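LPG0439 HIT-related domain-containing protein (Legionella pneumophila subsp. pneumophila, PDB 5L0L) is of unknown function but carries a HIT-related domain, and its full-length form is predicted to be a membrane protein with a transmembrane helix. Local coordinates at residues Ala83-Leu95 with Met185-Phe199. Numbering follows the deposited sequence. Where two conformers were deposited one is given.
Sequences ASLMTQVYEKLGL and MFKLKLAEYVNSPEF
Y193 leaves its helix with CG anti to the backbone N (chi1 -171°), which swings its ring against Q88 CB; the CB sits over the ring centre in a CH-pi contact, 3.8 Å from the centroid. Q88 CG, anti to its own carbonyl carbon, goes on to Y193 OH at 3.6 Å. A water joins their polar ends, donating to Q88 OE1 and bonded to Y193 OH at 2.6 Å. S196 OG sits over the other face of the ring. At its edge comes L85 CD1, 3.6 Å from Y193 CD2, and the same methyl also meets the edge of the F199 ring.

In the conformer given, K92 NZ donates to K189 O at 2.7 Å. That oxygen already takes Y193 N, so two donors grip it; E192 OE1 adds only a long salt bridge to K92 NZ, at 3.9 Å, and also pairs with K189 NZ. V89 CG1 makes an off-centre CH-pi contact with F186, whose edge points at the face of Y90 in a T-shaped pair with planes at 75°. L93 CD1 also touches F186, at CE1.

This is structural packing of helix 83-92, in the HIT-related region, on helix 185-194; their axes come within 9.4 Å, N-to-C directions 114° apart. Y90 OH bonds to Y49 O in a loop, and V73 of the second subunit packs against Q88 and Y193. Both helices rest on the six-stranded antiparallel sheet, M86 on strands 51-58 (I51, I53) and 128-134 (M131), L190 on A27 of strand 25-31.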
ATOM      1  N   ALA A  83       8.464  -4.209   0.585  1.00 16.41           N
ATOM      2  CA  ALA A  83       7.090  -4.594   0.913  1.00 15.96           C
ATOM      3  C   ALA A  83       6.703  -5.955   0.313  1.00 16.11           C
ATOM      4  O   ALA A  83       6.167  -6.815   1.015  1.00 15.83           O
ATOM      5  CB  ALA A  83       6.095  -3.488   0.545  1.00 15.80           C
ATOM      6  N   SER A  84       7.004  -6.178  -0.965  1.00 16.40           N
ATOM      7  CA  SER A  84       6.697  -7.464  -1.611  1.00 16.65           C
ATOM      8  C   SER A  84       7.337  -8.634  -0.868  1.00 16.61           C
ATOM      9  O   SER A  84       6.681  -9.665  -0.644  1.00 16.65           O
ATOM     10  CB  SER A  84       7.162  -7.452  -3.065  1.00 17.18           C
ATOM     11  OG  SER A  84       6.466  -6.444  -3.788  1.00 17.49           O
ATOM     12  N   LEU A  85       8.592  -8.462  -0.463  1.00 16.66           N
ATOM     13  CA  LEU A  85       9.309  -9.470   0.352  1.00 16.77           C
ATOM     14  C   LEU A  85       8.563  -9.724   1.677  1.00 16.39           C
ATOM     15  O   LEU A  85       8.244 -10.854   2.017  1.00 16.24           O
ATOM     16  CB  LEU A  85      10.745  -9.004   0.645  1.00 17.01           C
ATOM     17  CG  LEU A  85      11.533  -9.798   1.695  1.00 17.24           C
ATOM     18  CD1 LEU A  85      11.624 -11.240   1.286  1.00 17.68           C
ATOM     19  CD2 LEU A  85      12.928  -9.209   1.917  1.00 17.60           C
HETATM   20  N   MSE A  86       8.271  -8.645   2.407  1.00 16.05           N
HETATM   21  CA  MSE A  86       7.650  -8.791   3.722  1.00 15.80           C
HETATM   22  C   MSE A  86       6.275  -9.391   3.673  1.00 15.69           C
HETATM   23  O   MSE A  86       5.864 -10.027   4.642  1.00 15.44           O
HETATM   24  CB  MSE A  86       7.635  -7.496   4.537  1.00 15.69           C
HETATM   25  CG  MSE A  86       9.011  -6.956   4.872  1.00 16.02           C
HETATM   26 SE   MSE A  86      10.159  -8.260   5.807  1.00 16.83          SE
HETATM   27  CE  MSE A  86       8.976  -8.659   7.297  1.00 16.43           C
ATOM     28  N   THR A  87       5.521  -9.206   2.576  1.00 15.68           N
ATOM     29  CA  THR A  87       4.225  -9.885   2.481  1.00 15.89           C
ATOM     30  C   THR A  87       4.307 -11.414   2.705  1.00 16.39           C
ATOM     31  O   THR A  87       3.372 -12.014   3.248  1.00 16.18           O
ATOM     32  CB  THR A  87       3.489  -9.669   1.145  1.00 15.97           C
ATOM     33  OG1 THR A  87       4.231 -10.276   0.074  1.00 16.36           O
ATOM     34  CG2 THR A  87       3.235  -8.161   0.872  1.00 15.75           C
ATOM     35  N   GLN A  88       5.440 -12.017   2.323  1.00 16.90           N
ATOM     36  CA  GLN A  88       5.606 -13.458   2.457  1.00 17.50           C
ATOM     37  C   GLN A  88       5.748 -13.919   3.904  1.00 17.40           C
ATOM     38  O   GLN A  88       5.378 -15.056   4.219  1.00 17.58           O
ATOM     39  CB  GLN A  88       6.755 -13.951   1.572  1.00 18.36           C
ATOM     40  CG  GLN A  88       6.540 -13.583   0.084  1.00 18.93           C
ATOM     41  CD  GLN A  88       5.200 -14.043  -0.451  1.00 19.48           C
ATOM     42  OE1 GLN A  88       4.959 -15.253  -0.605  1.00 20.44           O
ATOM     43  NE2 GLN A  88       4.288 -13.093  -0.691  1.00 19.61           N
ATOM     44  N   VAL A  89       6.245 -13.052   4.783  1.00 16.99           N
ATOM     45  CA  VAL A  89       6.291 -13.376   6.199  1.00 16.97           C
ATOM     46  C   VAL A  89       4.857 -13.475   6.764  1.00 16.77           C
ATOM     47  O   VAL A  89       4.530 -14.430   7.458  1.00 16.68           O
ATOM     48  CB  VAL A  89       7.138 -12.378   6.986  1.00 16.99           C
ATOM     49  CG1 VAL A  89       6.997 -12.632   8.463  1.00 17.12           C
ATOM     50  CG2 VAL A  89       8.586 -12.454   6.531  1.00 17.26           C
ATOM     51  N   TYR A  90       3.984 -12.506   6.434  1.00 16.36           N
ATOM     52  CA  TYR A  90       2.594 -12.578   6.863  1.00 16.47           C
ATOM     53  C   TYR A  90       1.903 -13.834   6.315  1.00 17.67           C
ATOM     54  O   TYR A  90       1.177 -14.534   7.036  1.00 17.73           O
ATOM     55  CB  TYR A  90       1.827 -11.299   6.473  1.00 15.68           C
ATOM     56  CG  TYR A  90       2.249 -10.137   7.314  1.00 15.03           C
ATOM     57  CD1 TYR A  90       1.649  -9.901   8.553  1.00 14.84           C
ATOM     58  CD2 TYR A  90       3.303  -9.335   6.929  1.00 14.61           C
ATOM     59  CE1 TYR A  90       2.042  -8.851   9.345  1.00 14.52           C
ATOM     60  CE2 TYR A  90       3.733  -8.299   7.719  1.00 14.34           C
ATOM     61  CZ  TYR A  90       3.107  -8.048   8.924  1.00 14.32           C
ATOM     62  OH  TYR A  90       3.542  -7.005   9.706  1.00 14.04           O
ATOM     63  N   GLU A  91       2.158 -14.132   5.043  1.00 19.19           N
ATOM     64  CA  GLU A  91       1.594 -15.326   4.393  1.00 21.02           C
ATOM     65  C   GLU A  91       2.016 -16.601   5.141  1.00 20.86           C
ATOM     66  O   GLU A  91       1.170 -17.450   5.428  1.00 21.04           O
ATOM     67  CB  GLU A  91       2.036 -15.403   2.913  1.00 23.58           C
ATOM     68  CG  GLU A  91       1.325 -16.463   2.083  1.00 26.72           C
ATOM     69  CD  GLU A  91      -0.063 -16.042   1.600  1.00 29.97           C
ATOM     70  OE1 GLU A  91      -0.907 -16.976   1.449  1.00 34.53           O
ATOM     71  OE2 GLU A  91      -0.309 -14.812   1.323  1.00 32.13           O
ATOM     72  N   LYS A  92       3.295 -16.717   5.485  0.50 20.23           N
ATOM     73  CA  LYS A  92       3.805 -17.891   6.220  0.50 20.31           C
ATOM     74  C   LYS A  92       3.304 -18.020   7.661  0.50 20.09           C
ATOM     75  O   LYS A  92       3.455 -19.067   8.286  0.50 20.25           O
ATOM     76  CB  LYS A  92       5.314 -17.832   6.291  0.50 20.25           C
ATOM     77  CG  LYS A  92       6.017 -18.215   5.022  0.50 20.45           C
ATOM     78  CD  LYS A  92       7.455 -17.794   5.155  0.50 20.46           C
ATOM     79  CE  LYS A  92       8.227 -18.748   6.041  0.50 20.71           C
ATOM     80  NZ  LYS A  92       9.616 -18.309   6.117  0.50 20.60           N
ATOM     81  N   LEU A  93       2.818 -16.923   8.214  1.00 19.54           N
ATOM     82  CA  LEU A  93       2.105 -16.916   9.498  1.00 19.38           C
ATOM     83  C   LEU A  93       0.621 -17.263   9.397  1.00 19.20           C
ATOM     84  O   LEU A  93      -0.021 -17.467  10.424  1.00 19.46           O
ATOM     85  CB  LEU A  93       2.281 -15.574  10.209  1.00 19.16           C
ATOM     86  CG  LEU A  93       3.684 -15.244  10.676  1.00 19.26           C
ATOM     87  CD1 LEU A  93       3.787 -13.776  11.028  1.00 19.21           C
ATOM     88  CD2 LEU A  93       4.078 -16.147  11.867  1.00 19.76           C
ATOM     89  N   GLY A  94       0.089 -17.385   8.181  1.00 18.79           N
ATOM     90  CA  GLY A  94      -1.297 -17.728   7.955  1.00 18.75           C
ATOM     91  C   GLY A  94      -2.232 -16.544   7.942  1.00 18.31           C
ATOM     92  O   GLY A  94      -3.462 -16.714   8.110  1.00 18.73           O
ATOM     93  N   LEU A  95      -1.677 -15.348   7.717  1.00 17.31           N
ATOM     94  CA  LEU A  95      -2.461 -14.107   7.771  1.00 16.87           C
ATOM     95  C   LEU A  95      -2.772 -13.551   6.395  1.00 16.73           C
ATOM     96  O   LEU A  95      -1.997 -13.745   5.439  1.00 16.64           O
ATOM     97  CB  LEU A  95      -1.676 -13.064   8.556  1.00 16.36           C
ATOM     98  CG  LEU A  95      -1.377 -13.497  10.006  1.00 16.35           C
ATOM     99  CD1 LEU A  95      -0.342 -12.604  10.648  1.00 16.01           C
ATOM    100  CD2 LEU A  95      -2.670 -13.499  10.797  1.00 16.69           C
HETATM  101  N   MSE A 185       9.937 -14.229  16.102  1.00 15.19           N
HETATM  102  CA  MSE A 185       9.295 -15.010  15.041  1.00 15.37           C
HETATM  103  C   MSE A 185       9.368 -14.319  13.702  1.00 14.98           C
HETATM  104  O   MSE A 185       9.559 -14.986  12.684  1.00 15.06           O
HETATM  105  CB  MSE A 185       7.864 -15.383  15.420  1.00 15.90           C
HETATM  106  CG  MSE A 185       7.232 -16.411  14.501  1.00 16.74           C
HETATM  107 SE   MSE A 185       8.224 -18.115  14.448  0.75 18.27          SE
HETATM  108  CE  MSE A 185       7.641 -18.919  16.048  1.00 19.03           C
ATOM    109  N   PHE A 186       9.205 -12.986  13.673  1.00 14.53           N
ATOM    110  CA  PHE A 186       9.378 -12.255  12.405  1.00 14.39           C
ATOM    111  C   PHE A 186      10.792 -12.458  11.853  1.00 14.49           C
ATOM    112  O   PHE A 186      10.957 -12.730  10.660  1.00 14.45           O
ATOM    113  CB  PHE A 186       9.050 -10.779  12.535  1.00 14.25           C
ATOM    114  CG  PHE A 186       7.611 -10.451  12.203  1.00 14.23           C
ATOM    115  CD1 PHE A 186       6.595 -10.822  13.060  1.00 14.23           C
ATOM    116  CD2 PHE A 186       7.276  -9.788  11.031  1.00 14.42           C
ATOM    117  CE1 PHE A 186       5.260 -10.545  12.766  1.00 14.43           C
ATOM    118  CE2 PHE A 186       5.938  -9.488  10.736  1.00 14.71           C
ATOM    119  CZ  PHE A 186       4.933  -9.863  11.609  1.00 14.71           C
ATOM    120  N   LYS A 187      11.795 -12.359  12.727  1.00 14.71           N
ATOM    121  CA  LYS A 187      13.188 -12.577  12.292  1.00 15.12           C
ATOM    122  C   LYS A 187      13.404 -13.985  11.727  1.00 15.33           C
ATOM    123  O   LYS A 187      13.986 -14.147  10.664  1.00 15.39           O
ATOM    124  CB  LYS A 187      14.167 -12.326  13.435  1.00 15.58           C
ATOM    125  CG  LYS A 187      14.308 -10.878  13.818  1.00 15.83           C
ATOM    126  CD  LYS A 187      15.178 -10.719  15.034  1.00 16.47           C
ATOM    127  CE  LYS A 187      15.241  -9.276  15.516  1.00 16.86           C
ATOM    128  NZ  LYS A 187      16.052  -9.140  16.755  1.00 17.67           N
ATOM    129  N   LEU A 188      12.902 -14.987  12.428  1.00 15.50           N
ATOM    130  CA  LEU A 188      13.042 -16.360  11.991  1.00 16.04           C
ATOM    131  C   LEU A 188      12.335 -16.623  10.667  1.00 16.27           C
ATOM    132  O   LEU A 188      12.923 -17.228   9.760  1.00 16.32           O
ATOM    133  CB  LEU A 188      12.584 -17.343  13.067  1.00 16.29           C
ATOM    134  CG  LEU A 188      12.724 -18.823  12.686  1.00 16.92           C
ATOM    135  CD1 LEU A 188      14.162 -19.171  12.358  1.00 17.38           C
ATOM    136  CD2 LEU A 188      12.196 -19.706  13.812  1.00 17.37           C
ATOM    137  N   LYS A 189      11.083 -16.172  10.539  1.00 16.40           N
ATOM    138  CA  LYS A 189      10.346 -16.420   9.310  1.00 17.15           C
ATOM    139  C   LYS A 189      11.019 -15.698   8.129  1.00 16.82           C
ATOM    140  O   LYS A 189      11.090 -16.241   7.039  1.00 16.89           O
ATOM    141  CB  LYS A 189       8.867 -16.021   9.435  1.00 17.92           C
ATOM    142  CG  LYS A 189       8.049 -16.884  10.392  1.00 19.16           C
ATOM    143  CD  LYS A 189       8.075 -18.340  10.040  1.00 21.02           C
ATOM    144  CE  LYS A 189       7.126 -19.216  10.858  1.00 22.55           C
ATOM    145  NZ  LYS A 189       7.569 -20.619  10.577  1.00 24.09           N
ATOM    146  N   LEU A 190      11.530 -14.503   8.360  1.00 16.53           N
ATOM    147  CA  LEU A 190      12.238 -13.780   7.311  1.00 16.73           C
ATOM    148  C   LEU A 190      13.530 -14.488   6.927  1.00 17.15           C
ATOM    149  O   LEU A 190      13.823 -14.668   5.727  1.00 17.33           O
ATOM    150  CB  LEU A 190      12.512 -12.346   7.750  1.00 16.62           C
ATOM    151  CG  LEU A 190      13.285 -11.467   6.758  1.00 16.85           C
ATOM    152  CD1 LEU A 190      12.602 -11.391   5.414  1.00 17.04           C
ATOM    153  CD2 LEU A 190      13.505 -10.100   7.378  1.00 17.01           C
ATOM    154  N   ALA A 191      14.285 -14.919   7.942  1.00 17.43           N
ATOM    155  CA  ALA A 191      15.559 -15.607   7.687  1.00 18.12           C
ATOM    156  C   ALA A 191      15.298 -16.905   6.927  1.00 18.69           C
ATOM    157  O   ALA A 191      16.043 -17.219   5.981  1.00 19.17           O
ATOM    158  CB  ALA A 191      16.329 -15.854   8.970  1.00 18.38           C
ATOM    159  N   GLU A 192      14.242 -17.632   7.296  1.00 19.01           N
ATOM    160  CA  GLU A 192      13.871 -18.853   6.558  1.00 19.99           C
ATOM    161  C   GLU A 192      13.519 -18.539   5.112  1.00 20.16           C
ATOM    162  O   GLU A 192      13.928 -19.241   4.171  1.00 20.53           O
ATOM    163  CB  GLU A 192      12.712 -19.575   7.226  1.00 20.48           C
ATOM    164  CG  GLU A 192      13.128 -20.279   8.508  1.00 21.13           C
ATOM    165  CD  GLU A 192      11.988 -20.761   9.374  1.00 21.80           C
ATOM    166  OE1 GLU A 192      10.825 -20.394   9.164  1.00 22.48           O
ATOM    167  OE2 GLU A 192      12.257 -21.518  10.325  1.00 22.71           O
ATOM    168  N   TYR A 193      12.727 -17.495   4.947  1.00 20.11           N
ATOM    169  CA  TYR A 193      12.255 -17.132   3.608  1.00 20.75           C
ATOM    170  C   TYR A 193      13.409 -16.776   2.690  1.00 21.56           C
ATOM    171  O   TYR A 193      13.413 -17.160   1.503  1.00 21.79           O
ATOM    172  CB  TYR A 193      11.213 -15.996   3.629  1.00 20.41           C
ATOM    173  CG  TYR A 193      10.606 -15.827   2.248  1.00 20.90           C
ATOM    174  CD1 TYR A 193       9.726 -16.786   1.733  1.00 21.71           C
ATOM    175  CD2 TYR A 193      10.995 -14.789   1.415  1.00 20.96           C
ATOM    176  CE1 TYR A 193       9.200 -16.673   0.452  1.00 22.40           C
ATOM    177  CE2 TYR A 193      10.479 -14.671   0.135  1.00 21.53           C
ATOM    178  CZ  TYR A 193       9.582 -15.596  -0.344  1.00 22.26           C
ATOM    179  OH  TYR A 193       9.073 -15.473  -1.639  1.00 23.17           O
ATOM    180  N   VAL A 194      14.372 -16.043   3.211  1.00 22.15           N
ATOM    181  CA  VAL A 194      15.541 -15.627   2.423  1.00 23.69           C
ATOM    182  C   VAL A 194      16.383 -16.823   1.905  1.00 25.27           C
ATOM    183  O   VAL A 194      17.068 -16.684   0.881  1.00 25.83           O
ATOM    184  CB  VAL A 194      16.415 -14.682   3.266  1.00 24.06           C
ATOM    185  CG1 VAL A 194      17.823 -14.541   2.728  1.00 24.97           C
ATOM    186  CG2 VAL A 194      15.757 -13.334   3.386  1.00 24.11           C
ATOM    187  N   ASN A 195      16.324 -17.937   2.643  0.50 25.47           N
ATOM    188  CA  ASN A 195      16.945 -19.214   2.284  0.50 26.73           C
ATOM    189  C   ASN A 195      16.124 -20.074   1.292  0.50 27.95           C
ATOM    190  O   ASN A 195      16.602 -21.133   0.894  0.50 29.44           O
ATOM    191  CB  ASN A 195      17.222 -20.026   3.567  0.50 26.56           C
ATOM    192  CG  ASN A 195      18.197 -19.332   4.520  0.50 26.17           C
ATOM    193  OD1 ASN A 195      18.159 -19.523   5.759  0.50 25.63           O
ATOM    194  ND2 ASN A 195      19.080 -18.520   3.949  0.50 25.99           N
ATOM    195  N   SER A 196      14.911 -19.652   0.901  1.00 28.35           N
ATOM    196  CA  SER A 196      14.038 -20.455   0.026  1.00 29.70           C
ATOM    197  C   SER A 196      14.328 -20.272  -1.483  1.00 31.39           C
ATOM    198  O   SER A 196      14.841 -19.240  -1.902  1.00 30.40           O
ATOM    199  CB  SER A 196      12.568 -20.150   0.283  1.00 29.42           C
ATOM    200  OG  SER A 196      12.207 -18.883  -0.241  1.00 28.11           O
ATOM    201  N   PRO A 197      13.980 -21.289  -2.310  1.00 33.97           N
ATOM    202  CA  PRO A 197      14.059 -21.124  -3.772  1.00 35.22           C
ATOM    203  C   PRO A 197      13.201 -19.980  -4.286  1.00 35.42           C
ATOM    204  O   PRO A 197      13.643 -19.269  -5.190  1.00 35.99           O
ATOM    205  CB  PRO A 197      13.530 -22.463  -4.325  1.00 36.72           C
ATOM    206  CG  PRO A 197      13.607 -23.425  -3.189  1.00 36.90           C
ATOM    207  CD  PRO A 197      13.461 -22.616  -1.928  1.00 35.60           C
ATOM    208  N   GLU A 198      12.009 -19.784  -3.714  1.00 35.91           N
ATOM    209  CA  GLU A 198      11.118 -18.703  -4.148  1.00 36.99           C
ATOM    210  C   GLU A 198      11.784 -17.348  -4.032  1.00 35.09           C
ATOM    211  O   GLU A 198      11.643 -16.525  -4.931  1.00 34.78           O
ATOM    212  CB  GLU A 198       9.795 -18.661  -3.384  1.00 39.05           C
ATOM    213  CG  GLU A 198       8.815 -19.788  -3.682  1.00 42.27           C
ATOM    214  CD  GLU A 198       9.111 -21.087  -2.940  1.00 44.46           C
ATOM    215  OE1 GLU A 198       8.478 -22.108  -3.305  1.00 48.21           O
ATOM    216  OE2 GLU A 198       9.985 -21.113  -2.028  1.00 44.60           O
ATOM    217  N   PHE A 199      12.487 -17.109  -2.913  1.00 33.10           N
ATOM    218  CA  PHE A 199      13.231 -15.857  -2.717  1.00 31.55           C
ATOM    219  C   PHE A 199      14.299 -15.681  -3.806  1.00 32.54           C
ATOM    220  O   PHE A 199      14.399 -14.626  -4.430  1.00 32.88           O
ATOM    221  CB  PHE A 199      13.923 -15.815  -1.349  1.00 29.69           C
ATOM    222  CG  PHE A 199      14.741 -14.568  -1.136  1.00 28.70           C
ATOM    223  CD1 PHE A 199      14.148 -13.407  -0.654  1.00 28.17           C
ATOM    224  CD2 PHE A 199      16.096 -14.541  -1.442  1.00 28.53           C
ATOM    225  CE1 PHE A 199      14.894 -12.251  -0.466  1.00 28.06           C
ATOM    226  CE2 PHE A 199      16.846 -13.387  -1.257  1.00 28.56           C
ATOM    227  CZ  PHE A 199      16.244 -12.237  -0.769  1.00 28.01           C
TER
HETATM  228  O   HOH W   1       6.900 -16.978  -1.802  1.00 30.42           O